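Side-chain contacts in endoglucanase (Ganoderma lucidum, PDB 5D8Z), which probably hydrolyses internal beta-1,4-glucosidic bonds of cellulose and related glucans, as a fungal endoglucanase of glycoside hydrolase family 5: residues M63-F66 against V67-G71; E100-A103 against L104-C108; V307-A311 against G312-Q316. All blocks are in the same frame, centred on the assembly; numbering follows the deposited sequence.

Interaction 1: M63-F66 against V67-G71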
loop_
_atom_site.group_PDB
_atom_site.type_symbol
_atom_site.label_atom_id
_atom_site.label_comp_id
_atom_site.label_asym_id
_atom_site.label_seq_id
_atom_site.Cartn_x
_atom_site.Cartn_y
_atom_site.Cartn_z
ATOM N N MET A 63 3.304 -7.722 14.112
ATOM C CA MET A 63 2.367 -8.441 13.252
ATOM C C MET A 63 1.728 -9.605 14.005
ATOM O O MET A 63 0.514 -9.763 13.921
ATOM C CB MET A 63 3.021 -8.858 11.918
ATOM C CG MET A 63 3.343 -7.648 11.047
ATOM S SD MET A 63 4.098 -7.868 9.421
ATOM C CE MET A 63 5.440 -8.987 9.770
ATOM N N LYS A 64 2.493 -10.394 14.764
ATOM C CA LYS A 64 1.857 -11.408 15.644
ATOM C C LYS A 64 0.698 -10.785 16.421
ATOM O O LYS A 64 -0.383 -11.346 16.539
ATOM C CB LYS A 64 2.841 -11.995 16.657
ATOM C CG LYS A 64 3.364 -13.398 16.349
ATOM C CD LYS A 64 2.538 -14.497 17.042
ATOM C CE LYS A 64 2.865 -14.709 18.519
ATOM N NZ LYS A 64 4.160 -15.418 18.718
ATOM N N HIS A 65 0.935 -9.593 16.928
ATOM C CA HIS A 65 -0.010 -8.948 17.808
ATOM C C HIS A 65 -1.188 -8.454 17.005
ATOM O O HIS A 65 -2.338 -8.696 17.352
ATOM C CB HIS A 65 0.698 -7.802 18.549
ATOM C CG HIS A 65 -0.205 -6.712 18.977
ATOM N ND1 HIS A 65 -1.221 -6.904 19.888
ATOM C CD2 HIS A 65 -0.271 -5.415 18.596
ATOM C CE1 HIS A 65 -1.864 -5.763 20.066
ATOM N NE2 HIS A 65 -1.305 -4.841 19.296
ATOM N N PHE A 66 -0.907 -7.758 15.914
ATOM C CA PHE A 66 -1.979 -7.186 15.134
ATOM C C PHE A 66 -2.958 -8.268 14.671
ATOM O O PHE A 66 -4.153 -8.007 14.577
ATOM C CB PHE A 66 -1.416 -6.401 13.946
ATOM C CG PHE A 66 -0.951 -5.003 14.282
ATOM C CD1 PHE A 66 -1.774 -4.109 14.946
ATOM C CD2 PHE A 66 0.284 -4.567 13.892
ATOM C CE1 PHE A 66 -1.348 -2.814 15.245
ATOM C CE2 PHE A 66 0.704 -3.279 14.159
ATOM C CZ PHE A 66 -0.101 -2.400 14.845
ATOM N N VAL A 67 -2.462 -9.474 14.385
ATOM C CA VAL A 67 -3.345 -10.584 14.030
ATOM C C VAL A 67 -3.987 -11.130 15.290
ATOM O O VAL A 67 -5.200 -11.034 15.450
ATOM C CB VAL A 67 -2.629 -11.771 13.310
ATOM C CG1 VAL A 67 -3.607 -12.923 13.043
ATOM C CG2 VAL A 67 -1.993 -11.331 11.998
ATOM N N ASP A 68 -3.179 -11.684 16.185
ATOM C CA ASP A 68 -3.707 -12.495 17.286
ATOM C C ASP A 68 -4.638 -11.769 18.251
ATOM O O ASP A 68 -5.570 -12.379 18.799
ATOM C CB ASP A 68 -2.572 -13.160 18.059
ATOM C CG ASP A 68 -1.821 -14.192 17.209
ATOM O OD1 ASP A 68 -2.197 -14.375 16.030
ATOM O OD2 ASP A 68 -0.847 -14.812 17.708
ATOM N N ASP A 69 -4.411 -10.483 18.456
ATOM C CA ASP A 69 -5.201 -9.732 19.417
ATOM C C ASP A 69 -6.191 -8.785 18.724
ATOM O O ASP A 69 -7.229 -8.477 19.276
ATOM C CB ASP A 69 -4.282 -8.938 20.388
ATOM C CG ASP A 69 -3.152 -9.805 20.989
ATOM O OD1 ASP A 69 -3.435 -10.975 21.368
ATOM O OD2 ASP A 69 -1.975 -9.319 21.071
ATOM N N ASP A 70 -5.887 -8.291 17.536
ATOM C CA ASP A 70 -6.695 -7.198 16.964
ATOM C C ASP A 70 -7.567 -7.588 15.772
ATOM O O ASP A 70 -8.501 -6.863 15.420
ATOM C CB ASP A 70 -5.782 -6.038 16.557
ATOM C CG ASP A 70 -5.335 -5.192 17.729
ATOM O OD1 ASP A 70 -6.041 -5.186 18.761
ATOM O OD2 ASP A 70 -4.281 -4.525 17.601
ATOM N N GLY A 71 -7.254 -8.718 15.146
ATOM C CA GLY A 71 -8.035 -9.217 14.037
ATOM C C GLY A 71 -7.583 -8.730 12.684
ATOM O O GLY A 71 -8.289 -8.912 11.702
#
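H65 and D69, one helical turn apart at the close of helix 59-68, are joined by a histidine-carboxylate hydrogen bond: H65 ND1 donates to D69 OD2 over 2.8 Å. The bond is almost straight, 174° at the hydrogen, and OD2 lies in the plane of the imidazole, at its edge. D69 offers the anti lone pair of OD2, the one turned away from its other oxygen, and the two side chains cross at about a right angle. With CG anti to the backbone N (chi1 154°), the H65 ring leans forward along the helix, which carries ND1 up to D69. The far nitrogen, NE2, is bonded to D333, so carboxylates grip the ring at both nitrogens, an arrangement likely to fix its rotation and perhaps to encourage a doubly protonated imidazole.

The backbone keeps the i to i+4 pattern through the last turn, V67 N to M63 O at 3.0 Å, D68 N to K64 O at 2.8 Å and D69 N to H65 O at 3.0 Å. G71 then leaves helical geometry with positive phi.

Looser contacts fill in the rest. The bent chain of K64 brings CD to 3.5 Å from D68 OD2, though NZ stays about 5.1 Å from that oxygen, too far for a salt bridge. D70 OD2 approaches F66 CD1 obliquely at 3.7 Å and lies near the like-charged carboxylate of D333, the group that also holds H65 NE2.

In the fold, H65 stacks on W331, F66 and V67 lean on F75 of barrel strand 74-79, and F66 also reaches V27 of strand 24-30.

Interaction 2: E100-A103 against L104-C108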
loop_
_atom_site.group_PDB
_atom_site.type_symbol
_atom_site.label_atom_id
_atom_site.label_comp_id
_atom_site.label_asym_id
_atom_site.label_seq_id
_atom_site.Cartn_x
_atom_site.Cartn_y
_atom_site.Cartn_z
ATOM N N GLU A 100 17.023 -9.306 3.334
ATOM C CA GLU A 100 16.433 -8.471 4.357
ATOM C C GLU A 100 14.934 -8.326 4.144
ATOM O O GLU A 100 14.136 -8.592 5.054
ATOM C CB GLU A 100 17.123 -7.107 4.412
ATOM C CG GLU A 100 18.380 -7.116 5.295
ATOM C CD GLU A 100 19.312 -5.902 5.133
ATOM O OE1 GLU A 100 18.957 -4.841 4.533
ATOM O OE2 GLU A 100 20.443 -6.011 5.652
ATOM N N TYR A 101 14.532 -7.964 2.929
ATOM C CA TYR A 101 13.137 -7.628 2.703
ATOM C C TYR A 101 12.261 -8.847 2.728
ATOM O O TYR A 101 11.124 -8.791 3.190
ATOM C CB TYR A 101 12.960 -6.857 1.419
ATOM C CG TYR A 101 11.521 -6.518 1.114
ATOM C CD1 TYR A 101 10.843 -5.534 1.815
ATOM C CD2 TYR A 101 10.826 -7.195 0.119
ATOM C CE1 TYR A 101 9.512 -5.229 1.512
ATOM C CE2 TYR A 101 9.516 -6.890 -0.181
ATOM C CZ TYR A 101 8.873 -5.920 0.511
ATOM O OH TYR A 101 7.592 -5.669 0.180
ATOM N N ASP A 102 12.777 -9.962 2.248
ATOM C CA ASP A 102 12.011 -11.189 2.294
ATOM C C ASP A 102 11.749 -11.571 3.748
ATOM O O ASP A 102 10.647 -12.018 4.062
ATOM C CB ASP A 102 12.717 -12.322 1.558
ATOM C CG ASP A 102 11.925 -13.623 1.606
ATOM O OD1 ASP A 102 10.758 -13.627 1.158
ATOM O OD2 ASP A 102 12.468 -14.642 2.095
ATOM N N ALA A 103 12.728 -11.382 4.642
ATOM C CA ALA A 103 12.512 -11.712 6.089
ATOM C C ALA A 103 11.305 -10.994 6.675
ATOM O O ALA A 103 10.654 -11.489 7.547
ATOM C CB ALA A 103 13.731 -11.416 6.925
ATOM N N LEU A 104 10.986 -9.830 6.175
ATOM C CA LEU A 104 9.860 -9.131 6.694
ATOM C C LEU A 104 8.607 -9.790 6.140
ATOM O O LEU A 104 7.662 -10.074 6.888
ATOM C CB LEU A 104 9.956 -7.672 6.276
ATOM C CG LEU A 104 8.876 -6.700 6.717
ATOM C CD1 LEU A 104 8.589 -6.876 8.203
ATOM C CD2 LEU A 104 9.329 -5.277 6.388
ATOM N N VAL A 105 8.610 -10.042 4.833
ATOM C CA VAL A 105 7.515 -10.746 4.161
ATOM C C VAL A 105 7.271 -12.115 4.772
ATOM O O VAL A 105 6.122 -12.508 4.949
ATOM C CB VAL A 105 7.834 -10.921 2.669
ATOM C CG1 VAL A 105 6.979 -11.989 2.025
ATOM C CG2 VAL A 105 7.660 -9.598 1.950
ATOM N N GLN A 106 8.346 -12.846 5.101
ATOM C CA GLN A 106 8.204 -14.115 5.820
ATOM C C GLN A 106 7.593 -13.956 7.189
ATOM O O GLN A 106 6.812 -14.793 7.597
ATOM C CB GLN A 106 9.523 -14.840 5.931
ATOM C CG GLN A 106 10.030 -15.352 4.582
ATOM C CD GLN A 106 8.920 -15.930 3.674
ATOM O OE1 GLN A 106 8.232 -16.901 4.021
ATOM N NE2 GLN A 106 8.755 -15.327 2.500
ATOM N N ALA A 107 7.901 -12.863 7.875
ATOM C CA ALA A 107 7.274 -12.586 9.164
ATOM C C ALA A 107 5.818 -12.260 9.025
ATOM O O ALA A 107 5.026 -12.539 9.910
ATOM C CB ALA A 107 7.963 -11.433 9.859
ATOM N N CYS A 108 5.475 -11.608 7.938
ATOM C CA CYS A 108 4.083 -11.257 7.683
ATOM C C CYS A 108 3.270 -12.520 7.403
ATOM O O CYS A 108 2.153 -12.693 7.888
ATOM C CB CYS A 108 4.007 -10.279 6.516
ATOM S SG CYS A 108 2.363 -10.014 5.846
#
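Q106 reaches back one turn to D102, and its NE2 donates to D102 OD1 over 3.0 Å, with an angle of 153° at the hydrogen. The amide comes in on the syn side of the oxygen but 30° out of the carboxylate plane, so the bond is somewhat skewed. A bend at chi2 (-40°) brings the Q106 chain back across the aspartate at a slant, setting CG 3.6 Å from D102 OD2. D102 OD1 also takes a hydrogen bond from Y151 OH, so two donors hold this oxygen.

Beneath the side-chain bridge the same two residues are tied through the backbone, Q106 N to D102 O at 2.7 Å. Y101 O is shared, accepting a nearly straight bond from V105 N at 3.3 Å and a more bent one from L104 N at 3.2 Å, the latter arriving from above the carbonyl plane.

All this lies on helix 95-110, the helix that links strands 74-79 and 114-119 in a right-handed beta-alpha-beta crossover of the TIM barrel.

On the flank that faces the barrel, V105 CG2 touches Y101 CE2 at 3.9 Å, the methyl meeting the ring obliquely. Y101 OH is bonded to L77 O, and L104 and V105 pack on L77 as well. Further out, A107 meets A60 and M63 of helix 59-68, while C108 is linked by a disulfide to C115 on the following strand.

Interaction 3: V307-A311 against G312-Q316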
loop_
_atom_site.group_PDB
_atom_site.type_symbol
_atom_site.label_atom_id
_atom_site.label_comp_id
_atom_site.label_asym_id
_atom_site.label_seq_id
_atom_site.Cartn_x
_atom_site.Cartn_y
_atom_site.Cartn_z
ATOM N N VAL A 307 -6.074 -0.206 5.024
ATOM C CA VAL A 307 -4.795 -0.486 5.685
ATOM C C VAL A 307 -4.296 0.807 6.272
ATOM O O VAL A 307 -4.145 1.796 5.569
ATOM C CB VAL A 307 -3.749 -1.002 4.698
ATOM C CG1 VAL A 307 -2.519 -1.534 5.423
ATOM C CG2 VAL A 307 -4.329 -2.090 3.836
ATOM N N GLY A 308 -4.034 0.797 7.565
ATOM C CA GLY A 308 -3.733 2.034 8.281
ATOM C C GLY A 308 -2.277 2.438 8.161
ATOM O O GLY A 308 -1.399 1.589 8.200
ATOM N N TRP A 309 -2.029 3.729 7.993
ATOM C CA TRP A 309 -0.689 4.177 7.749
ATOM C C TRP A 309 -0.091 4.529 9.053
ATOM O O TRP A 309 -0.502 5.517 9.663
ATOM C CB TRP A 309 -0.567 5.384 6.823
ATOM C CG TRP A 309 0.858 5.807 6.763
ATOM C CD1 TRP A 309 1.430 6.826 7.462
ATOM C CD2 TRP A 309 1.914 5.183 6.034
ATOM N NE1 TRP A 309 2.777 6.882 7.218
ATOM C CE2 TRP A 309 3.106 5.896 6.335
ATOM C CE3 TRP A 309 1.974 4.105 5.140
ATOM C CZ2 TRP A 309 4.338 5.572 5.776
ATOM C CZ3 TRP A 309 3.204 3.777 4.573
ATOM C CH2 TRP A 309 4.371 4.515 4.896
ATOM N N ALA A 310 0.717 3.571 9.518
ATOM C CA ALA A 310 2.032 3.762 9.999
ATOM C C ALA A 310 2.364 3.082 11.285
ATOM O O ALA A 310 2.297 3.695 12.333
ATOM C CB ALA A 310 2.302 5.218 10.148
ATOM N N ALA A 311 2.811 1.846 11.196
ATOM C CA ALA A 311 3.506 1.208 12.286
ATOM C C ALA A 311 4.894 0.830 11.787
ATOM O O ALA A 311 5.422 1.495 10.906
ATOM C CB ALA A 311 2.739 -0.000 12.760
ATOM N N GLY A 312 5.498 -0.232 12.299
ATOM C CA GLY A 312 6.876 -0.532 11.904
ATOM C C GLY A 312 7.841 0.283 12.740
ATOM O O GLY A 312 7.771 0.234 13.976
ATOM N N ASN A 313 8.755 1.035 12.137
ATOM C CA ASN A 313 9.640 1.757 13.026
ATOM C C ASN A 313 9.648 3.253 12.897
ATOM O O ASN A 313 10.654 3.890 12.694
ATOM C CB ASN A 313 11.034 1.102 13.154
ATOM C CG ASN A 313 11.722 0.974 11.867
ATOM O OD1 ASN A 313 11.394 1.680 10.926
ATOM N ND2 ASN A 313 12.682 0.082 11.803
ATOM N N PHE A 314 8.456 3.782 13.096
ATOM C CA PHE A 314 8.253 5.168 13.412
ATOM C C PHE A 314 8.444 5.323 14.910
ATOM O O PHE A 314 8.056 4.466 15.658
ATOM C CB PHE A 314 6.827 5.587 12.996
ATOM C CG PHE A 314 6.692 5.917 11.523
ATOM C CD1 PHE A 314 7.055 7.170 11.040
ATOM C CD2 PHE A 314 6.214 4.985 10.624
ATOM C CE1 PHE A 314 6.951 7.478 9.696
ATOM C CE2 PHE A 314 6.109 5.292 9.273
ATOM C CZ PHE A 314 6.486 6.539 8.812
ATOM N N TYR A 315 9.051 6.425 15.334
ATOM C CA TYR A 315 9.137 6.788 16.761
ATOM C C TYR A 315 7.753 7.049 17.366
ATOM O O TYR A 315 6.758 7.136 16.651
ATOM C CB TYR A 315 10.023 8.019 16.932
ATOM C CG TYR A 315 11.455 7.817 16.448
ATOM C CD1 TYR A 315 12.085 8.779 15.633
ATOM C CD2 TYR A 315 12.183 6.670 16.798
ATOM C CE1 TYR A 315 13.394 8.609 15.191
ATOM C CE2 TYR A 315 13.492 6.485 16.360
ATOM C CZ TYR A 315 14.092 7.455 15.557
ATOM O OH TYR A 315 15.379 7.278 15.109
ATOM N N GLN A 316 7.674 7.152 18.683
ATOM C CA GLN A 316 6.360 7.178 19.327
ATOM C C GLN A 316 5.587 8.458 18.971
ATOM O O GLN A 316 4.397 8.419 18.650
ATOM C CB GLN A 316 6.511 7.029 20.840
ATOM C CG GLN A 316 5.235 6.626 21.586
ATOM C CD GLN A 316 5.330 6.848 23.112
ATOM O OE1 GLN A 316 4.382 6.562 23.850
ATOM N NE2 GLN A 316 6.481 7.354 23.583
#
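F314 folds back over the end of strand 303-312 and turns the CD2-CE2-CZ edge of its ring to W309 and A311 O, with the A310 methyl meeting it obliquely. Its CB points toward the strand, and CG stands anti to the carbonyl carbon (chi1 -82°), which swings the ring back along the chain. From there, CD2 comes to 3.6 Å from A311 O, which lies in the plane of the ring at its edge, and also touches the methyl of A310. CE2 is next, 3.9 Å from A310 CB and equally close to W309 CZ2. At the tip, CZ of F314 meets W309 CZ2 at 3.8 Å and lies 4.1 Å from W309 NE1. The aromatic pair is steeply inclined, the plane of the F314 ring standing at 76° to that of the five-membered ring of W309.

The intervening G312 has a positive phi (83°) at which a CB would collide with A311 O; its N is bonded to Q62 OE1 of helix 59-68. Y318 stacks on F314 and bonds W309 NE1 through its hydroxyl, while F34 meets F314 edge-to-face.

An alanine at F314 is likely to leave W309 CZ2 and the A310 methyl without their phenyl neighbour, and Y318 without its stacking partner.

The W309 side chain lies about 6 Å from a bound glucose unit and packs beside Y237 and E276 of the glycan pocket. F314 offers it only apolar contact and so helps to confine the indole, while the hydrogen bond of NE1 is met by Y318 OH; together the two probably hold the ring beside the pocket.

Overall arrangement
The three contacts gather round the first, second and last strands of the TIM barrel. Interactions 1 and 2 sit on the successive helices 59-68 and 95-110, their centres 17 Å apart, and M63 joins them: its CE packs on the backbone of helix 95-110, M63 CE lying 3.8 Å from L104 O. Interaction 1 also meets interaction 3, F66 CE2 lying 4.1 Å from A311 CB, so helix 59-68 is the shared neighbour of both. Interactions 2 and 3 do not touch, their nearest atoms being about 8 Å apart. Interaction 3 lies beside the bound glycan, the W309 side chain being about 6 Å from it, whereas interactions 1 and 2 belong to the helical layer outside the barrel.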